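Local coordinates for protein neurotoxin (Clostridium botulinum, PDB 2QN0) that is the zinc-dependent light chain protease of botulinum neurotoxin type C1, which cleaves SNARE proteins of nerve cells and has dual substrate specificity, at residues I166-K174 with I226-N237; V263-F273 with Q370-N378. One frame throughout, in Å; residues are numbered along the deposited sequence.

Contact 1: residues I166-K174 with I226-N237; sequences IDPETSTFK and ILMHELNHAMHN. With ZN (zinc ion), chain B.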
# COMPACT_ATOMS: atom_id res chain seq x y z
N ILE A 166 5.75 11.86 -6.82
CA ILE A 166 6.77 11.15 -6.05
C ILE A 166 6.49 11.08 -4.56
O ILE A 166 7.41 10.94 -3.75
CB ILE A 166 8.18 11.74 -6.28
CG1 ILE A 166 8.19 13.24 -5.97
CG2 ILE A 166 8.62 11.47 -7.71
CD1 ILE A 166 9.58 13.87 -6.07
N ASP A 167 5.21 11.16 -4.19
CA ASP A 167 4.81 11.06 -2.79
C ASP A 167 3.72 9.99 -2.67
O ASP A 167 2.55 10.29 -2.46
CB ASP A 167 4.28 12.41 -2.29
CG ASP A 167 3.98 12.40 -0.80
OD1 ASP A 167 4.60 11.61 -0.06
OD2 ASP A 167 3.12 13.19 -0.35
N PRO A 168 4.11 8.71 -2.82
CA PRO A 168 3.15 7.61 -2.72
C PRO A 168 2.40 7.71 -1.40
O PRO A 168 2.97 8.10 -0.38
CB PRO A 168 4.03 6.37 -2.82
CG PRO A 168 5.37 6.84 -2.33
CD PRO A 168 5.49 8.21 -2.94
N GLU A 169 1.12 7.36 -1.42
CA GLU A 169 0.29 7.48 -0.22
C GLU A 169 -0.79 6.41 -0.11
O GLU A 169 -1.45 6.07 -1.09
CB GLU A 169 -0.33 8.88 -0.23
CG GLU A 169 -1.47 9.13 0.72
CD GLU A 169 -1.83 10.60 0.77
OE1 GLU A 169 -1.57 11.32 -0.22
OE2 GLU A 169 -2.38 11.04 1.81
N THR A 170 -0.96 5.88 1.10
CA THR A 170 -1.98 4.86 1.37
C THR A 170 -2.95 5.46 2.37
O THR A 170 -2.53 6.04 3.37
CB THR A 170 -1.35 3.60 2.00
OG1 THR A 170 -0.41 3.03 1.08
CG2 THR A 170 -2.44 2.58 2.33
N SER A 171 -4.25 5.31 2.11
CA SER A 171 -5.25 5.88 3.01
C SER A 171 -6.49 5.01 3.16
O SER A 171 -6.77 4.16 2.32
CB SER A 171 -5.71 7.24 2.48
OG SER A 171 -4.63 8.05 2.05
N THR A 172 -7.22 5.23 4.25
CA THR A 172 -8.49 4.56 4.47
C THR A 172 -9.44 5.75 4.58
O THR A 172 -9.00 6.89 4.75
CB THR A 172 -8.53 3.70 5.75
OG1 THR A 172 -8.28 4.52 6.90
CG2 THR A 172 -7.49 2.58 5.66
N PHE A 173 -10.74 5.50 4.50
CA PHE A 173 -11.71 6.59 4.53
C PHE A 173 -12.89 6.28 5.42
O PHE A 173 -13.21 5.12 5.64
CB PHE A 173 -12.18 6.85 3.10
CG PHE A 173 -11.05 6.98 2.12
CD1 PHE A 173 -10.49 8.23 1.84
CD2 PHE A 173 -10.49 5.86 1.52
CE1 PHE A 173 -9.39 8.35 1.00
CE2 PHE A 173 -9.38 5.97 0.68
CZ PHE A 173 -8.84 7.21 0.42
N LYS A 174 -13.53 7.32 5.94
CA LYS A 174 -14.67 7.12 6.83
C LYS A 174 -15.70 8.23 6.67
O LYS A 174 -15.40 9.29 6.12
CB LYS A 174 -14.18 7.11 8.28
CG LYS A 174 -13.69 8.48 8.75
CD LYS A 174 -13.29 8.47 10.21
CE LYS A 174 -12.91 9.87 10.68
NZ LYS A 174 -14.06 10.82 10.58
N ILE A 226 9.28 0.25 -3.05
CA ILE A 226 8.45 1.44 -2.96
C ILE A 226 7.00 0.95 -2.81
O ILE A 226 6.24 1.47 -1.98
CB ILE A 226 8.57 2.30 -4.24
CG1 ILE A 226 10.02 2.79 -4.39
CG2 ILE A 226 7.61 3.48 -4.18
CD1 ILE A 226 10.27 3.62 -5.65
N LEU A 227 6.63 -0.05 -3.60
CA LEU A 227 5.29 -0.60 -3.54
C LEU A 227 5.06 -1.42 -2.27
O LEU A 227 4.04 -1.25 -1.59
CB LEU A 227 5.02 -1.47 -4.78
CG LEU A 227 3.70 -2.24 -4.85
CD1 LEU A 227 2.52 -1.28 -4.72
CD2 LEU A 227 3.63 -3.00 -6.19
N MET A 228 5.99 -2.31 -1.94
CA MET A 228 5.85 -3.13 -0.74
C MET A 228 5.75 -2.27 0.51
O MET A 228 5.06 -2.64 1.46
CB MET A 228 7.01 -4.12 -0.62
CG MET A 228 6.93 -5.26 -1.63
SD MET A 228 8.30 -6.43 -1.51
CE MET A 228 7.68 -7.56 -0.27
N HIS A 229 6.44 -1.13 0.52
CA HIS A 229 6.37 -0.23 1.66
C HIS A 229 4.91 0.18 1.87
O HIS A 229 4.40 0.16 2.99
CB HIS A 229 7.23 1.01 1.41
CG HIS A 229 7.07 2.08 2.46
ND1 HIS A 229 8.02 2.30 3.44
CD2 HIS A 229 6.08 2.97 2.68
CE1 HIS A 229 7.61 3.29 4.22
NE2 HIS A 229 6.44 3.71 3.78
N GLU A 230 4.22 0.56 0.79
CA GLU A 230 2.82 0.95 0.90
C GLU A 230 1.95 -0.26 1.26
O GLU A 230 0.95 -0.12 1.97
CB GLU A 230 2.31 1.59 -0.40
CG GLU A 230 2.98 2.92 -0.78
CD GLU A 230 3.01 3.94 0.36
OE1 GLU A 230 1.98 4.12 1.05
OE2 GLU A 230 4.07 4.57 0.55
N LEU A 231 2.32 -1.44 0.77
CA LEU A 231 1.54 -2.64 1.10
C LEU A 231 1.62 -2.89 2.61
O LEU A 231 0.72 -3.50 3.20
CB LEU A 231 2.06 -3.86 0.33
CG LEU A 231 1.85 -3.82 -1.19
CD1 LEU A 231 2.39 -5.10 -1.82
CD2 LEU A 231 0.36 -3.67 -1.51
N ASN A 232 2.68 -2.42 3.25
CA ASN A 232 2.81 -2.58 4.70
C ASN A 232 1.77 -1.71 5.39
O ASN A 232 1.17 -2.11 6.39
CB ASN A 232 4.21 -2.22 5.18
CG ASN A 232 5.25 -3.23 4.72
OD1 ASN A 232 4.91 -4.37 4.39
ND2 ASN A 232 6.51 -2.83 4.72
N HIS A 233 1.56 -0.49 4.88
CA HIS A 233 0.54 0.37 5.46
C HIS A 233 -0.81 -0.33 5.29
O HIS A 233 -1.65 -0.31 6.19
CB HIS A 233 0.49 1.73 4.76
CG HIS A 233 1.64 2.63 5.10
ND1 HIS A 233 1.98 2.94 6.40
CD2 HIS A 233 2.52 3.29 4.31
CE1 HIS A 233 3.01 3.77 6.40
NE2 HIS A 233 3.36 3.99 5.15
N ALA A 234 -1.01 -0.95 4.13
CA ALA A 234 -2.26 -1.66 3.85
C ALA A 234 -2.45 -2.83 4.81
O ALA A 234 -3.57 -3.13 5.21
CB ALA A 234 -2.28 -2.16 2.40
N MET A 235 -1.35 -3.49 5.18
CA MET A 235 -1.42 -4.60 6.12
C MET A 235 -1.90 -4.08 7.48
O MET A 235 -2.78 -4.66 8.11
CB MET A 235 -0.05 -5.26 6.28
CG MET A 235 0.33 -6.18 5.13
SD MET A 235 -0.54 -7.76 5.19
CE MET A 235 0.61 -8.74 6.14
N HIS A 236 -1.31 -2.97 7.93
CA HIS A 236 -1.70 -2.39 9.21
C HIS A 236 -3.17 -2.00 9.17
O HIS A 236 -3.90 -2.22 10.14
CB HIS A 236 -0.85 -1.15 9.50
CG HIS A 236 0.63 -1.41 9.48
ND1 HIS A 236 1.56 -0.41 9.30
CD2 HIS A 236 1.34 -2.56 9.61
CE1 HIS A 236 2.77 -0.93 9.33
NE2 HIS A 236 2.66 -2.23 9.51
N ASN A 237 -3.61 -1.44 8.04
CA ASN A 237 -5.00 -1.01 7.88
C ASN A 237 -5.98 -2.18 7.83
O ASN A 237 -7.07 -2.10 8.39
CB ASN A 237 -5.17 -0.20 6.59
CG ASN A 237 -4.46 1.14 6.62
OD1 ASN A 237 -4.23 1.70 7.69
ND2 ASN A 237 -4.11 1.66 5.45
ZN ZN B . 4.94 5.07 4.34
O HOH W 1 1.16 6.29 3.06
O HOH W 2 -3.22 4.50 5.63
O HOH W 3 -5.57 4.69 7.62
O HOH W 4 4.31 6.07 2.63

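Contact 2: residues V263-F273 with Q370-N378; sequences VKLEYAEIYAF and QNRKIYLSN. With ZN (zinc ion), chain B.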
# COMPACT_ATOMS: atom_id res chain seq x y z
N VAL A 263 10.92 17.66 10.38
CA VAL A 263 9.73 16.94 9.93
C VAL A 263 9.18 16.11 11.08
O VAL A 263 9.92 15.69 11.97
CB VAL A 263 10.06 16.00 8.75
CG1 VAL A 263 11.12 14.99 9.18
CG2 VAL A 263 8.81 15.27 8.29
N LYS A 264 7.87 15.88 11.07
CA LYS A 264 7.25 15.06 12.11
C LYS A 264 7.13 13.64 11.58
O LYS A 264 6.20 13.33 10.83
CB LYS A 264 5.86 15.61 12.46
CG LYS A 264 5.89 16.96 13.17
CD LYS A 264 4.50 17.39 13.59
CE LYS A 264 4.55 18.71 14.35
NZ LYS A 264 3.20 19.15 14.81
N LEU A 265 8.08 12.80 11.96
CA LEU A 265 8.11 11.41 11.52
C LEU A 265 7.01 10.59 12.19
O LEU A 265 7.03 10.38 13.41
CB LEU A 265 9.48 10.79 11.81
CG LEU A 265 9.68 9.32 11.41
CD1 LEU A 265 9.43 9.16 9.91
CD2 LEU A 265 11.09 8.89 11.77
N GLU A 266 6.05 10.13 11.40
CA GLU A 266 4.94 9.34 11.93
C GLU A 266 5.38 7.95 12.34
O GLU A 266 6.21 7.32 11.68
CB GLU A 266 3.83 9.23 10.88
CG GLU A 266 3.33 10.56 10.35
CD GLU A 266 2.22 10.38 9.35
OE1 GLU A 266 2.27 9.41 8.56
OE2 GLU A 266 1.29 11.21 9.33
N TYR A 267 4.81 7.46 13.44
CA TYR A 267 5.15 6.13 13.91
C TYR A 267 4.69 5.10 12.87
O TYR A 267 5.26 4.02 12.78
CB TYR A 267 4.49 5.87 15.27
CG TYR A 267 5.13 6.66 16.41
CD1 TYR A 267 6.23 7.49 16.17
CD2 TYR A 267 4.66 6.55 17.71
CE1 TYR A 267 6.84 8.19 17.21
CE2 TYR A 267 5.26 7.25 18.76
CZ TYR A 267 6.35 8.06 18.50
OH TYR A 267 6.97 8.74 19.53
N ALA A 268 3.68 5.45 12.10
CA ALA A 268 3.17 4.56 11.05
C ALA A 268 4.28 4.32 10.02
O ALA A 268 4.43 3.21 9.49
CB ALA A 268 1.96 5.18 10.38
N GLU A 269 5.06 5.36 9.74
CA GLU A 269 6.15 5.25 8.78
C GLU A 269 7.28 4.41 9.36
O GLU A 269 7.90 3.61 8.67
CB GLU A 269 6.69 6.64 8.42
CG GLU A 269 5.72 7.52 7.65
CD GLU A 269 5.30 6.88 6.34
OE1 GLU A 269 5.95 5.90 5.94
OE2 GLU A 269 4.33 7.36 5.72
N ILE A 270 7.55 4.60 10.65
CA ILE A 270 8.60 3.85 11.32
C ILE A 270 8.32 2.35 11.25
O ILE A 270 9.23 1.56 11.01
CB ILE A 270 8.74 4.30 12.80
CG1 ILE A 270 9.31 5.73 12.84
CG2 ILE A 270 9.64 3.34 13.57
CD1 ILE A 270 9.48 6.30 14.24
N TYR A 271 7.07 1.95 11.44
CA TYR A 271 6.74 0.53 11.37
C TYR A 271 6.77 0.01 9.94
O TYR A 271 7.23 -1.10 9.69
CB TYR A 271 5.37 0.26 11.99
CG TYR A 271 5.43 0.07 13.50
CD1 TYR A 271 6.41 -0.74 14.07
CD2 TYR A 271 4.50 0.67 14.34
CE1 TYR A 271 6.46 -0.95 15.46
CE2 TYR A 271 4.53 0.47 15.72
CZ TYR A 271 5.51 -0.34 16.27
OH TYR A 271 5.53 -0.55 17.63
N ALA A 272 6.28 0.81 9.00
CA ALA A 272 6.28 0.39 7.59
C ALA A 272 7.72 0.18 7.11
O ALA A 272 8.01 -0.74 6.33
CB ALA A 272 5.58 1.44 6.73
N PHE A 273 8.64 1.04 7.56
CA PHE A 273 10.04 0.92 7.17
C PHE A 273 10.70 -0.21 7.96
O PHE A 273 11.34 -1.09 7.39
CB PHE A 273 10.79 2.23 7.41
CG PHE A 273 12.21 2.19 6.92
CD1 PHE A 273 12.49 2.25 5.55
CD2 PHE A 273 13.26 2.02 7.81
CE1 PHE A 273 13.80 2.13 5.09
CE2 PHE A 273 14.58 1.90 7.36
CZ PHE A 273 14.84 1.96 5.99
N GLN A 370 19.82 -3.25 -2.95
CA GLN A 370 20.36 -2.11 -2.23
C GLN A 370 19.15 -1.28 -1.84
O GLN A 370 18.15 -1.27 -2.55
CB GLN A 370 21.27 -1.30 -3.15
CG GLN A 370 21.92 -0.08 -2.49
CD GLN A 370 22.84 -0.47 -1.34
OE1 GLN A 370 22.38 -0.97 -0.32
NE2 GLN A 370 24.14 -0.23 -1.51
N ASN A 371 19.23 -0.58 -0.71
CA ASN A 371 18.11 0.25 -0.29
C ASN A 371 18.57 1.30 0.71
O ASN A 371 19.67 1.20 1.27
CB ASN A 371 17.01 -0.62 0.34
CG ASN A 371 15.71 0.15 0.53
OD1 ASN A 371 15.28 0.89 -0.35
ND2 ASN A 371 15.07 -0.03 1.69
N ARG A 372 17.73 2.31 0.93
CA ARG A 372 18.06 3.36 1.88
C ARG A 372 18.25 2.72 3.25
O ARG A 372 17.57 1.76 3.60
CB ARG A 372 16.92 4.39 1.92
CG ARG A 372 15.54 3.80 2.15
CD ARG A 372 14.46 4.87 2.02
NE ARG A 372 13.11 4.30 2.09
CZ ARG A 372 11.99 5.01 1.92
NH1 ARG A 372 12.06 6.31 1.66
NH2 ARG A 372 10.81 4.41 1.99
N LYS A 373 19.20 3.25 4.02
CA LYS A 373 19.48 2.71 5.34
C LYS A 373 18.39 3.10 6.35
O LYS A 373 18.08 2.33 7.26
CB LYS A 373 20.83 3.22 5.83
CG LYS A 373 21.28 2.61 7.15
CD LYS A 373 22.68 3.08 7.51
CE LYS A 373 23.15 2.47 8.81
NZ LYS A 373 24.51 2.96 9.17
N ILE A 374 17.83 4.29 6.18
CA ILE A 374 16.77 4.78 7.05
C ILE A 374 15.68 5.43 6.21
O ILE A 374 15.93 5.86 5.09
CB ILE A 374 17.29 5.83 8.07
CG1 ILE A 374 18.11 6.90 7.34
CG2 ILE A 374 18.11 5.15 9.16
CD1 ILE A 374 18.51 8.07 8.23
N TYR A 375 14.48 5.51 6.77
CA TYR A 375 13.36 6.11 6.06
C TYR A 375 13.66 7.56 5.70
O TYR A 375 13.26 8.04 4.64
CB TYR A 375 12.09 6.04 6.92
CG TYR A 375 10.88 6.65 6.27
CD1 TYR A 375 10.27 6.04 5.17
CD2 TYR A 375 10.35 7.85 6.74
CE1 TYR A 375 9.15 6.62 4.56
CE2 TYR A 375 9.23 8.43 6.14
CZ TYR A 375 8.64 7.81 5.05
OH TYR A 375 7.53 8.38 4.45
N LEU A 376 14.36 8.27 6.59
CA LEU A 376 14.69 9.67 6.34
C LEU A 376 16.06 9.89 5.69
O LEU A 376 16.67 10.94 5.89
CB LEU A 376 14.60 10.47 7.65
CG LEU A 376 13.21 10.53 8.28
CD1 LEU A 376 13.27 11.36 9.56
CD2 LEU A 376 12.21 11.13 7.29
N SER A 377 16.53 8.92 4.92
CA SER A 377 17.81 9.07 4.23
C SER A 377 17.70 10.29 3.34
O SER A 377 16.63 10.55 2.78
CB SER A 377 18.11 7.85 3.35
OG SER A 377 18.64 6.75 4.09
N ASN A 378 18.78 11.05 3.20
CA ASN A 378 18.74 12.21 2.32
C ASN A 378 18.49 11.68 0.92
O ASN A 378 18.91 10.57 0.59
CB ASN A 378 20.06 12.96 2.36
CG ASN A 378 20.39 13.50 3.74
OD1 ASN A 378 19.49 13.81 4.51
ND2 ASN A 378 21.67 13.62 4.04
ZN ZN B . 4.94 5.07 4.34
O HOH W 4 4.31 6.07 2.63

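Contact 1: residues I166-K174 with I226-N237
A single direct hydrogen bond joins T170 to E230, and water carries the other polar links across this contact. The T170 hydroxyl OG1 donates a 2.6 Å hydrogen bond to E230 OE1, meeting the anti lone pair, turned away from the other carboxylate oxygen. One water adds a second hold on that oxygen, accepting from the T170 backbone N and donating to OE1. T170 suits the place because its two branches part: OG1 lies beside the backbone N (chi1 -62°) and meets the glutamate, whereas CG2, anti to that N, runs along the helix to within 3.7 Å of N237 ND2. Between them, T170 CB rests 3.8 Å from H233 CB. The E230 chain is bent at chi2 (-50°), and its other oxygen, OE2, accepts a hydrogen bond from the zinc-bound water, 2.6 Å away, a water with more acceptors around it than protons to give.

H229, E230 and H233 form the HExxH motif of zinc proteases on helix 223-238. Both histidines bind the zinc ion through NE2, and E269 supplies the third protein ligand. In this family the motif glutamate acts on the metal-bound water as general base, a role consistent with the position of E230. Strand 169-171 is one of the two edge strands of the mixed sheet and runs nearly parallel to the helix, at 14°, with 8.2 Å between the axes. At the zinc end, the P168 ring sets CB 3.8 Å from E230 OE2. At the far end, T172 CG2 presses on the N237 amide, 3.5 Å from CG. An amide serves well there, since ND2 donates both to S190 and to a water held by T170 O, while OD1 accepts from another water that also meets T172 OG1.

Contact 2: residues V263-F273 with Q370-N378
Y375 lays its CB and backbone N over the face of F273, while F273 CD1 comes to the edge of the Y375 ring. Y375 CB is 4.2 Å from the F273 ring centroid, a CH-pi contact, and the N sits above the ring centre. The edge of the F273 ring is turned to backbone oxygens, with R372 O near its plane, 3.6 Å from CZ. A large flat side chain suits this place, because one face takes the turn while the weakly positive rim hydrogens face carbonyls. Its CG is anti to the backbone N (chi1 -175°), which carries the ring from the helix to the loop.

Y375 in turn offers a face to E269, whose CB stands 4.2 Å from the tyrosine centroid. Beyond that methylene the glutamate bends, and its carboxylate lies only 9° from parallel to the Y375 ring, with CD 3.3 Å from the tyrosine OH. E269 is the glutamate ligand of the zinc, bound through OE1 at 2.1 Å, and with the two HExxH histidines it gives the gluzincin pattern. Residues 370-378 are a loop after helix 360-366, and their type I turn, I374 to S377, brings Y375 to the metal side.

R372, extended from CG to NE, sets its guanidinium at a steep 76° to the F273 ring. Its NE, 3.8 Å from F273 CE1, is salt-bridged to E360, meeting the polar need of a buried arginine. Y375 CD1 lies over one face of this guanidinium, which sits obliquely on the side of the tyrosine ring away from E269 CB. Farther from zinc the contact is apolar: L265 CD1 is 3.6 Å from Y375 CD2, and aliphatic L265, L376 and V263 meet through their methyls.

In the fold
Contact 1 and contact 2, with centres about 14 Å apart, share one zinc ion and its bound water, so the metal joins helix 223-238 to helix 267-273, segments distant in sequence. On the zinc, H229 NE2 lies 3.1 Å from E269 OE1, and H233 NE2 lies 3.3 Å from the same oxygen. A probable hydrogen bond, N232 ND2 to A272 O at 3.0 Å, joins the two helices at a point away from the metal. E360 forms a second shell common to both contacts: its OE1 accepts from H229 ND1, and its OE2 accepts from N371 ND2, linking a zinc ligand to loop 370-378.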